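Local coordinates for lipoprotein (Streptococcus pneumoniae, PDB 3CX3) that binds zinc and, as a surface lipoprotein, probably hands it to an ABC transporter for uptake, at residues Thr254-Leu258 with Asn275-Leu279; Ile53-Tyr57 with Trp72-Pro78; Met94-Arg98 with Ser188-Lys192. All coordinates share one frame; numbering follows the deposited sequence.

Contact 1: Thr254-Leu258 with Asn275-Leu279; sequences TLNPL and NMSIL
Leu255 and Asn256 meet Asn275 where the loop leaving the edge strand of the C-terminal lobe's parallel sheet meets the last helix. This lobe belongs to the two-lobed fold of metal-binding ABC-transporter proteins. Strand 252-254 is that edge strand, and the loop runs beside helix 268-281 on the way to Glu259, one of the zinc ligands.

The polar part rests on one amide. Asn275 suits its place because its short amide can accept a backbone N-H of the loop while its NH2 group turns elsewhere. With CG anti to its own carbonyl carbon, chi1 (-61°) swings the amide toward the loop, and the rotation about CB-CG turns OD1 to the backbone N of Asn256, which it accepts at 3.0 Å. The N-H points well at the oxygen (162°), yet the donor stands above the carbonyl plane, well away from the lone pairs. The amide also leans on CB of Asn256, which is 3.3 Å from ND2 of Asn275. ND2 has a weak hydrogen bond to the carbonyl of Asn271 one turn earlier, which may help hold the amide's rotation.

The apolar part is made by Leu255, a buried residue. The side chains of Leu255 and Asn275 cross obliquely, CD2 of Leu255 lying 3.8 Å from CB of Asn275. That same methyl reaches CG2 of Ile278 and CB of Leu279, each 4.3 Å away. Branched aliphatic chains fit here because Phe231 of the neighbouring strand packs against all three of Leu255, Ile278 and Leu279. Farther along the loop, CD2 of Leu258 lies 3.8 Å from ND2 of Asn275. At the helix backbone, the carbonyl O of Asn275 receives N of Leu279, while CD2 of Leu255 sits 3.3 Å from that O.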
ATOM      1  N   THR A 254       4.953 -16.249  -1.933  1.00 58.06           N
ATOM      2  CA  THR A 254       5.138 -14.818  -1.754  1.00 54.06           C
ATOM      3  C   THR A 254       3.953 -14.018  -2.266  1.00 50.76           C
ATOM      4  O   THR A 254       3.441 -14.297  -3.343  1.00 50.02           O
ATOM      5  CB  THR A 254       6.463 -14.324  -2.391  1.00 54.06           C
ATOM      6  OG1 THR A 254       6.364 -12.928  -2.710  1.00 53.69           O
ATOM      7  CG2 THR A 254       6.769 -15.087  -3.642  1.00 54.19           C
ATOM      8  N   LEU A 255       3.544 -13.020  -1.476  1.00 47.25           N
ATOM      9  CA  LEU A 255       2.365 -12.194  -1.738  1.00 43.57           C
ATOM     10  C   LEU A 255       2.761 -10.721  -1.517  1.00 42.23           C
ATOM     11  O   LEU A 255       3.185 -10.369  -0.412  1.00 42.44           O
ATOM     12  CB  LEU A 255       1.297 -12.587  -0.727  1.00 43.05           C
ATOM     13  CG  LEU A 255      -0.212 -12.820  -0.911  1.00 41.36           C
ATOM     14  CD1 LEU A 255      -0.867 -12.153   0.254  1.00 37.67           C
ATOM     15  CD2 LEU A 255      -0.833 -12.348  -2.243  1.00 39.03           C
ATOM     16  N   ASN A 256       2.620  -9.868  -2.538  1.00 40.21           N
ATOM     17  CA  ASN A 256       3.079  -8.462  -2.480  1.00 39.34           C
ATOM     18  C   ASN A 256       2.072  -7.461  -1.859  1.00 38.30           C
ATOM     19  O   ASN A 256       0.951  -7.280  -2.368  1.00 37.46           O
ATOM     20  CB  ASN A 256       3.447  -7.953  -3.873  1.00 39.80           C
ATOM     21  CG  ASN A 256       4.733  -7.129  -3.901  1.00 42.07           C
ATOM     22  OD1 ASN A 256       5.596  -7.343  -4.774  1.00 44.92           O
ATOM     23  ND2 ASN A 256       4.856  -6.170  -2.994  1.00 42.77           N
ATOM     24  N   PRO A 257       2.486  -6.796  -0.769  1.00 37.27           N
ATOM     25  CA  PRO A 257       1.662  -5.754  -0.166  1.00 36.74           C
ATOM     26  C   PRO A 257       1.889  -4.400  -0.871  1.00 37.41           C
ATOM     27  O   PRO A 257       1.335  -3.366  -0.431  1.00 37.29           O
ATOM     28  CB  PRO A 257       2.154  -5.718   1.277  1.00 36.34           C
ATOM     29  CG  PRO A 257       3.571  -6.168   1.257  1.00 36.22           C
ATOM     30  CD  PRO A 257       3.761  -6.996  -0.036  1.00 37.33           C
ATOM     31  N   LEU A 258       2.685  -4.430  -1.951  1.00 36.70           N
ATOM     32  CA  LEU A 258       3.003  -3.279  -2.805  1.00 37.90           C
ATOM     33  C   LEU A 258       3.714  -2.106  -2.133  1.00 39.94           C
ATOM     34  O   LEU A 258       3.684  -0.984  -2.612  1.00 39.87           O
ATOM     35  CB  LEU A 258       1.781  -2.806  -3.591  1.00 36.82           C
ATOM     36  CG  LEU A 258       0.961  -3.890  -4.293  1.00 36.48           C
ATOM     37  CD1 LEU A 258      -0.402  -3.331  -4.729  1.00 38.60           C
ATOM     38  CD2 LEU A 258       1.679  -4.537  -5.473  1.00 31.09           C
ATOM     39  N   ASN A 275      -1.472 -10.158  -7.368  1.00 55.58           N
ATOM     40  CA  ASN A 275      -1.443 -10.744  -6.039  1.00 55.41           C
ATOM     41  C   ASN A 275      -2.829 -11.187  -5.603  1.00 55.54           C
ATOM     42  O   ASN A 275      -2.961 -12.075  -4.772  1.00 56.02           O
ATOM     43  CB  ASN A 275      -0.810  -9.787  -5.035  1.00 55.23           C
ATOM     44  CG  ASN A 275       0.626  -9.457  -5.388  1.00 55.11           C
ATOM     45  OD1 ASN A 275       1.522 -10.302  -5.264  1.00 54.17           O
ATOM     46  ND2 ASN A 275       0.850  -8.230  -5.853  1.00 54.24           N
HETATM   47  N   MSE A 276      -3.866 -10.602  -6.188  1.00 55.88           N
HETATM   48  CA  MSE A 276      -5.211 -11.093  -5.934  1.00 56.44           C
HETATM   49  C   MSE A 276      -5.448 -12.463  -6.551  1.00 57.20           C
HETATM   50  O   MSE A 276      -6.167 -13.275  -5.962  1.00 57.26           O
HETATM   51  CB  MSE A 276      -6.254 -10.081  -6.356  1.00 56.45           C
HETATM   52  CG  MSE A 276      -6.289  -8.913  -5.414  1.00 57.87           C
HETATM   53 SE   MSE A 276      -7.520  -7.552  -5.977  1.00 64.80          SE
HETATM   54  CE  MSE A 276      -9.212  -8.450  -5.605  1.00 60.07           C
ATOM     55  N   SER A 277      -4.827 -12.716  -7.710  1.00 58.31           N
ATOM     56  CA  SER A 277      -4.757 -14.058  -8.318  1.00 59.67           C
ATOM     57  C   SER A 277      -4.230 -15.088  -7.334  1.00 60.00           C
ATOM     58  O   SER A 277      -4.930 -16.022  -6.928  1.00 60.19           O
ATOM     59  CB  SER A 277      -3.791 -14.069  -9.509  1.00 59.70           C
ATOM     60  OG  SER A 277      -4.387 -13.599 -10.688  1.00 60.92           O
ATOM     61  N   ILE A 278      -2.964 -14.899  -6.983  1.00 60.23           N
ATOM     62  CA  ILE A 278      -2.230 -15.773  -6.089  1.00 60.26           C
ATOM     63  C   ILE A 278      -3.097 -16.167  -4.894  1.00 59.98           C
ATOM     64  O   ILE A 278      -3.373 -17.354  -4.702  1.00 59.87           O
ATOM     65  CB  ILE A 278      -0.883 -15.105  -5.693  1.00 60.58           C
ATOM     66  CG1 ILE A 278      -0.014 -14.927  -6.948  1.00 60.79           C
ATOM     67  CG2 ILE A 278      -0.136 -15.910  -4.614  1.00 60.98           C
ATOM     68  CD1 ILE A 278       1.061 -13.848  -6.833  1.00 61.28           C
ATOM     69  N   LEU A 279      -3.571 -15.177  -4.141  1.00 59.83           N
ATOM     70  CA  LEU A 279      -4.402 -15.425  -2.957  1.00 60.36           C
ATOM     71  C   LEU A 279      -5.676 -16.246  -3.242  1.00 61.63           C
ATOM     72  O   LEU A 279      -5.989 -17.197  -2.514  1.00 61.88           O
ATOM     73  CB  LEU A 279      -4.757 -14.110  -2.253  1.00 59.68           C
ATOM     74  CG  LEU A 279      -5.511 -14.237  -0.921  1.00 59.05           C
ATOM     75  CD1 LEU A 279      -4.676 -15.006   0.112  1.00 58.67           C
ATOM     76  CD2 LEU A 279      -5.945 -12.866  -0.372  1.00 57.82           C
TER

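Contact 2: Ile53-Tyr57 with Trp72-Pro78; sequences IAAIY and WAGSLDP
Tyr57 and Pro78 bring the backbones together, their CA atoms 6.3 Å apart, while at the other end of the contact Ile53 and Leu76 stand 8.1 Å apart at CA, so the loop diverges from the helix toward Trp72. The phenol of Tyr57 fills the narrower end. With its CG anti to the carbonyl carbon (chi1 -72°), the ring reaches along the loop, and OH accepts the backbone N of Asp77. The modelled separation of 2.5 Å is very short and its exact value doubtful; N lies at the ring edge, in the ring plane. CE1 of Tyr57 meanwhile packs on Pro78, 3.5 Å from its CA. Tyrosine suits this place since its ring carbons can rest against a proline and its hydroxyl can serve a loop amide.

The helix 50-58 carrying Tyr57 is the connection in a beta-alpha-beta crossover of the N-terminal lobe, between parallel strands 33-36 and 61-64, which passes over strand 12-15 lying between them in the sheet; residues 72-78 belong to the following link to strand 86-89. The carbonyl of Tyr57 is in turn bonded to Ser83 and Lys84 farther along that link.

Apolar packing takes over at the wider end. Leu76 is modelled in two conformations; in one, CD2 meets CG2 of Ile56 at 3.8 Å, the two chains crossing at about a right angle, and CD1 approaches CD1 of Ile53 at 4.1 Å. Phe62 of strand 61-64 touches both Ile56 and Leu76. In the same conformation, CD1 of Leu76 lies at the edge of the Trp72 indole, in its plane, and NE1 of Trp72 is 4.5 Å from CD1 of Ile56.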
ATOM      1  N   ILE A  53      14.696  15.285   2.332  1.00 54.46           N
ATOM      2  CA  ILE A  53      14.043  16.456   2.891  1.00 53.94           C
ATOM      3  C   ILE A  53      14.243  17.659   1.972  1.00 53.50           C
ATOM      4  O   ILE A  53      13.282  18.337   1.633  1.00 53.92           O
ATOM      5  CB  ILE A  53      14.587  16.787   4.309  1.00 54.00           C
ATOM      6  CG1 ILE A  53      14.332  15.634   5.291  1.00 53.45           C
ATOM      7  CG2 ILE A  53      13.994  18.100   4.832  1.00 53.91           C
ATOM      8  CD1 ILE A  53      12.870  15.455   5.706  1.00 53.54           C
ATOM      9  N   ALA A  54      15.486  17.915   1.579  1.00 52.93           N
ATOM     10  CA  ALA A  54      15.796  19.045   0.714  1.00 52.87           C
ATOM     11  C   ALA A  54      15.209  18.852  -0.691  1.00 52.81           C
ATOM     12  O   ALA A  54      14.755  19.818  -1.310  1.00 53.10           O
ATOM     13  CB  ALA A  54      17.290  19.284   0.654  1.00 52.60           C
ATOM     14  N   ALA A  55      15.215  17.607  -1.172  1.00 51.71           N
ATOM     15  CA  ALA A  55      14.571  17.237  -2.427  1.00 50.53           C
ATOM     16  C   ALA A  55      13.054  17.448  -2.394  1.00 49.62           C
ATOM     17  O   ALA A  55      12.465  17.769  -3.426  1.00 49.36           O
ATOM     18  CB  ALA A  55      14.898  15.799  -2.788  1.00 50.81           C
ATOM     19  N   ILE A  56      12.427  17.242  -1.227  1.00 48.08           N
ATOM     20  CA  ILE A  56      11.005  17.570  -1.045  1.00 46.81           C
ATOM     21  C   ILE A  56      10.817  19.076  -1.156  1.00 47.41           C
ATOM     22  O   ILE A  56      10.091  19.552  -2.027  1.00 47.10           O
ATOM     23  CB  ILE A  56      10.436  17.086   0.305  1.00 46.14           C
ATOM     24  CG1 ILE A  56      10.204  15.585   0.296  1.00 44.18           C
ATOM     25  CG2 ILE A  56       9.106  17.764   0.612  1.00 46.26           C
ATOM     26  CD1 ILE A  56      10.203  14.983   1.679  1.00 41.57           C
ATOM     27  N   TYR A  57      11.496  19.818  -0.282  1.00 48.17           N
ATOM     28  CA  TYR A  57      11.427  21.271  -0.288  1.00 49.43           C
ATOM     29  C   TYR A  57      11.763  21.873  -1.650  1.00 50.38           C
ATOM     30  O   TYR A  57      11.348  22.971  -1.956  1.00 51.08           O
ATOM     31  CB  TYR A  57      12.317  21.867   0.825  1.00 49.40           C
ATOM     32  CG  TYR A  57      11.785  21.665   2.234  1.00 48.14           C
ATOM     33  CD1 TYR A  57      10.446  21.911   2.548  1.00 46.53           C
ATOM     34  CD2 TYR A  57      12.627  21.245   3.259  1.00 49.78           C
ATOM     35  CE1 TYR A  57       9.957  21.724   3.833  1.00 47.63           C
ATOM     36  CE2 TYR A  57      12.141  21.060   4.583  1.00 49.01           C
ATOM     37  CZ  TYR A  57      10.809  21.300   4.863  1.00 47.99           C
ATOM     38  OH  TYR A  57      10.328  21.112   6.154  1.00 44.96           O
ATOM     39  N   TRP A  72       6.932  11.473   9.563  1.00 48.02           N
ATOM     40  CA  TRP A  72       7.545  12.724   9.114  1.00 49.46           C
ATOM     41  C   TRP A  72       6.617  13.122   7.978  1.00 51.11           C
ATOM     42  O   TRP A  72       6.176  12.254   7.237  1.00 52.21           O
ATOM     43  CB  TRP A  72       8.942  12.489   8.536  1.00 49.47           C
ATOM     44  CG  TRP A  72       8.848  12.088   7.086  1.00 47.65           C
ATOM     45  CD1 TRP A  72       8.808  12.919   5.984  1.00 46.15           C
ATOM     46  CD2 TRP A  72       8.687  10.764   6.593  1.00 45.30           C
ATOM     47  NE1 TRP A  72       8.664  12.177   4.834  1.00 46.23           N
ATOM     48  CE2 TRP A  72       8.582  10.853   5.181  1.00 45.71           C
ATOM     49  CE3 TRP A  72       8.643   9.509   7.204  1.00 44.06           C
ATOM     50  CZ2 TRP A  72       8.441   9.739   4.382  1.00 45.14           C
ATOM     51  CZ3 TRP A  72       8.494   8.407   6.416  1.00 45.44           C
ATOM     52  CH2 TRP A  72       8.398   8.524   5.013  1.00 47.13           C
ATOM     53  N   ALA A  73       6.302  14.396   7.808  1.00 52.58           N
ATOM     54  CA  ALA A  73       5.446  14.807   6.677  1.00 54.03           C
ATOM     55  C   ALA A  73       4.550  15.866   7.207  1.00 55.37           C
ATOM     56  O   ALA A  73       4.423  16.943   6.622  1.00 55.55           O
ATOM     57  CB  ALA A  73       4.612  13.642   6.126  1.00 53.38           C
ATOM     58  N   GLY A  74       3.879  15.516   8.300  1.00 57.04           N
ATOM     59  CA  GLY A  74       3.470  16.492   9.270  1.00 59.20           C
ATOM     60  C   GLY A  74       4.828  16.827   9.838  1.00 60.86           C
ATOM     61  O   GLY A  74       5.668  15.937  10.028  1.00 61.06           O
ATOM     62  N   SER A  75       5.075  18.108  10.056  1.00 62.12           N
ATOM     63  CA  SER A  75       6.366  18.546  10.554  1.00 63.42           C
ATOM     64  C   SER A  75       7.367  18.930   9.463  1.00 63.75           C
ATOM     65  O   SER A  75       8.397  19.542   9.762  1.00 63.88           O
ATOM     66  CB  SER A  75       6.943  17.535  11.544  1.00 63.53           C
ATOM     67  OG  SER A  75       6.277  17.677  12.793  1.00 64.18           O
ATOM     68  N   LEU A  76       7.072  18.562   8.217  1.00 63.97           N
ATOM     69  CA  LEU A  76       7.683  19.220   7.071  1.00 64.21           C
ATOM     70  C   LEU A  76       7.180  20.652   7.118  1.00 65.10           C
ATOM     71  O   LEU A  76       5.976  20.880   7.232  1.00 65.14           O
ATOM     72  CB  LEU A  76       7.254  18.556   5.762  1.00 63.76           C
ATOM     73  CG  LEU A  76       8.207  17.678   4.945  0.50 62.97           C
ATOM     74  CD1 LEU A  76       9.018  16.709   5.793  0.50 62.44           C
ATOM     75  CD2 LEU A  76       7.405  16.929   3.898  0.50 62.71           C
ATOM     76  N   ASP A  77       8.093  21.616   7.060  1.00 66.02           N
ATOM     77  CA  ASP A  77       7.711  23.022   7.214  1.00 67.73           C
ATOM     78  C   ASP A  77       8.216  23.877   6.059  1.00 68.46           C
ATOM     79  O   ASP A  77       9.249  24.530   6.174  1.00 68.30           O
ATOM     80  CB  ASP A  77       8.165  23.570   8.573  1.00 68.03           C
ATOM     81  CG  ASP A  77       7.306  24.736   9.059  1.00 69.61           C
ATOM     82  OD1 ASP A  77       6.350  25.147   8.352  1.00 70.37           O
ATOM     83  OD2 ASP A  77       7.597  25.250  10.166  1.00 70.69           O
ATOM     84  N   PRO A  78       7.471  23.875   4.936  1.00 69.22           N
ATOM     85  CA  PRO A  78       7.894  24.577   3.729  1.00 69.84           C
ATOM     86  C   PRO A  78       7.949  26.081   3.953  1.00 70.56           C
ATOM     87  O   PRO A  78       8.837  26.755   3.432  1.00 70.76           O
ATOM     88  CB  PRO A  78       6.802  24.218   2.711  1.00 69.62           C
ATOM     89  CG  PRO A  78       6.127  23.011   3.267  1.00 69.05           C
ATOM     90  CD  PRO A  78       6.172  23.203   4.736  1.00 69.36           C
TER

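Contact 3: Met94-Arg98 with Ser188-Lys192; sequences MTLER and SYLAK
Glu97 places its CG between its own backbone N and carbonyl carbon (chi1 76°) and then runs extended, which carries the carboxylate across the ring of Tyr189. The phenol comes from the opposite direction, and the two side chains slide past each other. Carboxylate and ring planes are only 12° apart and stacked, with OE1 of Glu97 3.8 Å above the ring plane, over its centre.

A carboxylate probably gains little from a ring face; its partners lie around it. OG of Ser188 donates to OE1 of Glu97 at 2.7 Å, meeting it on the anti side and somewhat out of the carboxylate plane. From the direction opposite to Glu97, Lys192 bends at chi3 and chi4 to bring NZ to OE2 of Glu97, a salt bridge whose hydrogen bond, at 3.3 Å, is weak. Together they would probably favour the charged carboxylate.

The contact bridges the two lobes of the zinc-binding fold: residues 94-98 follow the last strand of the N-terminal sheet, and helix 188-193 comes just after zinc ligand His184. Tyrosine suits the junction because its hydroxyl works twice, bonding also to the carbonyl of Asp118, two residues before zinc ligand His120. OH of Tyr189 accepts the backbone N of Glu97 at 2.9 Å. Beside that bond, CB of Leu96 packs 3.6 Å from OH of Tyr189.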
HETATM    1  N   MSE A  94     -10.115   9.868   4.484  1.00 45.80           N
HETATM    2  CA  MSE A  94     -10.426   8.417   4.466  1.00 46.11           C
HETATM    3  C   MSE A  94     -10.367   7.784   5.837  1.00 45.83           C
HETATM    4  O   MSE A  94      -9.376   7.907   6.543  1.00 45.89           O
HETATM    5  CB  MSE A  94      -9.478   7.656   3.553  1.00 46.23           C
HETATM    6  CG  MSE A  94      -9.680   7.948   2.088  1.00 47.34           C
HETATM    7 SE   MSE A  94      -8.481   6.825   1.102  1.00 52.34          SE
HETATM    8  CE  MSE A  94      -9.007   5.067   1.739  1.00 47.15           C
ATOM      9  N   THR A  95     -11.433   7.089   6.194  1.00 45.73           N
ATOM     10  CA  THR A  95     -11.602   6.581   7.543  1.00 45.39           C
ATOM     11  C   THR A  95     -10.865   5.249   7.656  1.00 45.44           C
ATOM     12  O   THR A  95     -11.188   4.308   6.936  1.00 44.95           O
ATOM     13  CB  THR A  95     -13.129   6.481   7.933  1.00 44.99           C
ATOM     14  OG1 THR A  95     -13.517   5.126   8.154  1.00 44.17           O
ATOM     15  CG2 THR A  95     -14.020   7.068   6.839  1.00 44.80           C
ATOM     16  N   LEU A  96      -9.864   5.192   8.542  1.00 45.81           N
ATOM     17  CA  LEU A  96      -9.029   3.984   8.751  1.00 45.79           C
ATOM     18  C   LEU A  96      -9.458   3.150   9.959  1.00 47.00           C
ATOM     19  O   LEU A  96      -9.795   3.687  11.018  1.00 46.56           O
ATOM     20  CB  LEU A  96      -7.540   4.347   8.908  1.00 44.86           C
ATOM     21  CG  LEU A  96      -6.758   5.272   7.962  1.00 42.19           C
ATOM     22  CD1 LEU A  96      -5.386   5.562   8.536  1.00 37.85           C
ATOM     23  CD2 LEU A  96      -6.624   4.716   6.561  1.00 40.14           C
ATOM     24  N   GLU A  97      -9.417   1.833   9.806  1.00 49.16           N
ATOM     25  CA  GLU A  97      -9.788   0.941  10.908  1.00 51.44           C
ATOM     26  C   GLU A  97      -8.677   0.836  11.964  1.00 52.94           C
ATOM     27  O   GLU A  97      -7.488   0.746  11.634  1.00 52.63           O
ATOM     28  CB  GLU A  97     -10.303  -0.439  10.403  1.00 51.64           C
ATOM     29  CG  GLU A  97      -9.258  -1.460   9.888  1.00 52.91           C
ATOM     30  CD  GLU A  97      -9.838  -2.523   8.910  1.00 54.72           C
ATOM     31  OE1 GLU A  97      -9.041  -3.341   8.386  1.00 52.99           O
ATOM     32  OE2 GLU A  97     -11.071  -2.540   8.651  1.00 55.53           O
ATOM     33  N   ARG A  98      -9.096   0.883  13.225  1.00 54.85           N
ATOM     34  CA  ARG A  98      -8.215   0.835  14.392  1.00 57.06           C
ATOM     35  C   ARG A  98      -7.525  -0.534  14.559  1.00 57.87           C
ATOM     36  O   ARG A  98      -8.136  -1.579  14.300  1.00 57.79           O
ATOM     37  CB  ARG A  98      -9.027   1.180  15.639  1.00 56.94           C
ATOM     38  CG  ARG A  98      -8.202   1.660  16.810  1.00 60.82           C
ATOM     39  CD  ARG A  98      -9.068   1.862  18.046  1.00 67.14           C
ATOM     40  NE  ARG A  98      -8.377   1.526  19.299  1.00 72.02           N
ATOM     41  CZ  ARG A  98      -8.869   0.736  20.257  1.00 73.90           C
ATOM     42  NH1 ARG A  98     -10.076   0.191  20.145  1.00 74.57           N
ATOM     43  NH2 ARG A  98      -8.157   0.507  21.349  1.00 74.93           N
ATOM     44  N   SER A 188      -5.438  -6.606   5.699  1.00 39.10           N
ATOM     45  CA  SER A 188      -6.576  -6.511   6.588  1.00 40.36           C
ATOM     46  C   SER A 188      -7.801  -5.906   5.892  1.00 41.62           C
ATOM     47  O   SER A 188      -8.937  -6.188   6.276  1.00 42.35           O
ATOM     48  CB  SER A 188      -6.163  -5.693   7.822  1.00 40.21           C
ATOM     49  OG  SER A 188      -7.257  -5.309   8.644  1.00 41.54           O
ATOM     50  N   TYR A 189      -7.546  -5.100   4.858  1.00 42.19           N
ATOM     51  CA  TYR A 189      -8.546  -4.313   4.162  1.00 42.05           C
ATOM     52  C   TYR A 189      -9.024  -5.080   2.965  1.00 43.61           C
ATOM     53  O   TYR A 189     -10.220  -5.045   2.624  1.00 44.07           O
ATOM     54  CB  TYR A 189      -7.948  -2.987   3.663  1.00 41.17           C
ATOM     55  CG  TYR A 189      -7.880  -1.921   4.710  1.00 37.41           C
ATOM     56  CD1 TYR A 189      -8.966  -1.090   4.958  1.00 32.94           C
ATOM     57  CD2 TYR A 189      -6.730  -1.748   5.466  1.00 34.94           C
ATOM     58  CE1 TYR A 189      -8.898  -0.121   5.922  1.00 32.31           C
ATOM     59  CE2 TYR A 189      -6.648  -0.781   6.436  1.00 30.87           C
ATOM     60  CZ  TYR A 189      -7.729   0.027   6.662  1.00 33.65           C
ATOM     61  OH  TYR A 189      -7.635   0.993   7.627  1.00 34.12           O
ATOM     62  N   LEU A 190      -8.077  -5.727   2.292  1.00 44.78           N
ATOM     63  CA  LEU A 190      -8.410  -6.680   1.253  1.00 46.61           C
ATOM     64  C   LEU A 190      -9.303  -7.745   1.874  1.00 47.69           C
ATOM     65  O   LEU A 190     -10.501  -7.763   1.620  1.00 48.06           O
ATOM     66  CB  LEU A 190      -7.145  -7.294   0.637  1.00 46.69           C
ATOM     67  CG  LEU A 190      -7.294  -8.087  -0.675  1.00 47.51           C
ATOM     68  CD1 LEU A 190      -5.939  -8.256  -1.377  1.00 46.08           C
ATOM     69  CD2 LEU A 190      -7.944  -9.457  -0.409  1.00 47.85           C
ATOM     70  N   ALA A 191      -8.726  -8.580   2.734  1.00 49.36           N
ATOM     71  CA  ALA A 191      -9.450  -9.669   3.396  1.00 51.30           C
ATOM     72  C   ALA A 191     -10.906  -9.337   3.758  1.00 52.90           C
ATOM     73  O   ALA A 191     -11.816 -10.139   3.493  1.00 53.10           O
ATOM     74  CB  ALA A 191      -8.696 -10.123   4.638  1.00 50.91           C
ATOM     75  N   LYS A 192     -11.104  -8.160   4.364  1.00 54.37           N
ATOM     76  CA  LYS A 192     -12.401  -7.743   4.884  1.00 55.52           C
ATOM     77  C   LYS A 192     -13.344  -7.432   3.736  1.00 56.20           C
ATOM     78  O   LYS A 192     -14.527  -7.766   3.802  1.00 56.79           O
ATOM     79  CB  LYS A 192     -12.256  -6.542   5.825  1.00 55.57           C
ATOM     80  CG  LYS A 192     -13.547  -6.092   6.503  1.00 56.05           C
ATOM     81  CD  LYS A 192     -13.317  -4.908   7.449  1.00 57.00           C
ATOM     82  CE  LYS A 192     -13.215  -5.338   8.911  1.00 56.54           C
ATOM     83  NZ  LYS A 192     -11.827  -5.695   9.310  1.00 57.91           N
TER

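Contacts 1 and 2 each tie a helix to a loop within a single lobe, the C-terminal and N-terminal one respectively, and both are partly buried; their centres lie about 32 Å apart on opposite sides of the chain's centre. Contact 3 is a surface contact that joins the lobes, and its chemistry is the most polar, a carboxylate bonded to a hydroxyl and, weakly, to an ammonium group. All three share a bond from a loop amide to a side-chain oxygen, to which contacts 1 and 2 add apolar packing, partly aromatic in contact 2. Contacts 1 and 3 touch directly: Leu190 of helix 188-193 packs on Met276 and Leu279 of helix 268-281, whereas contact 2 touches neither.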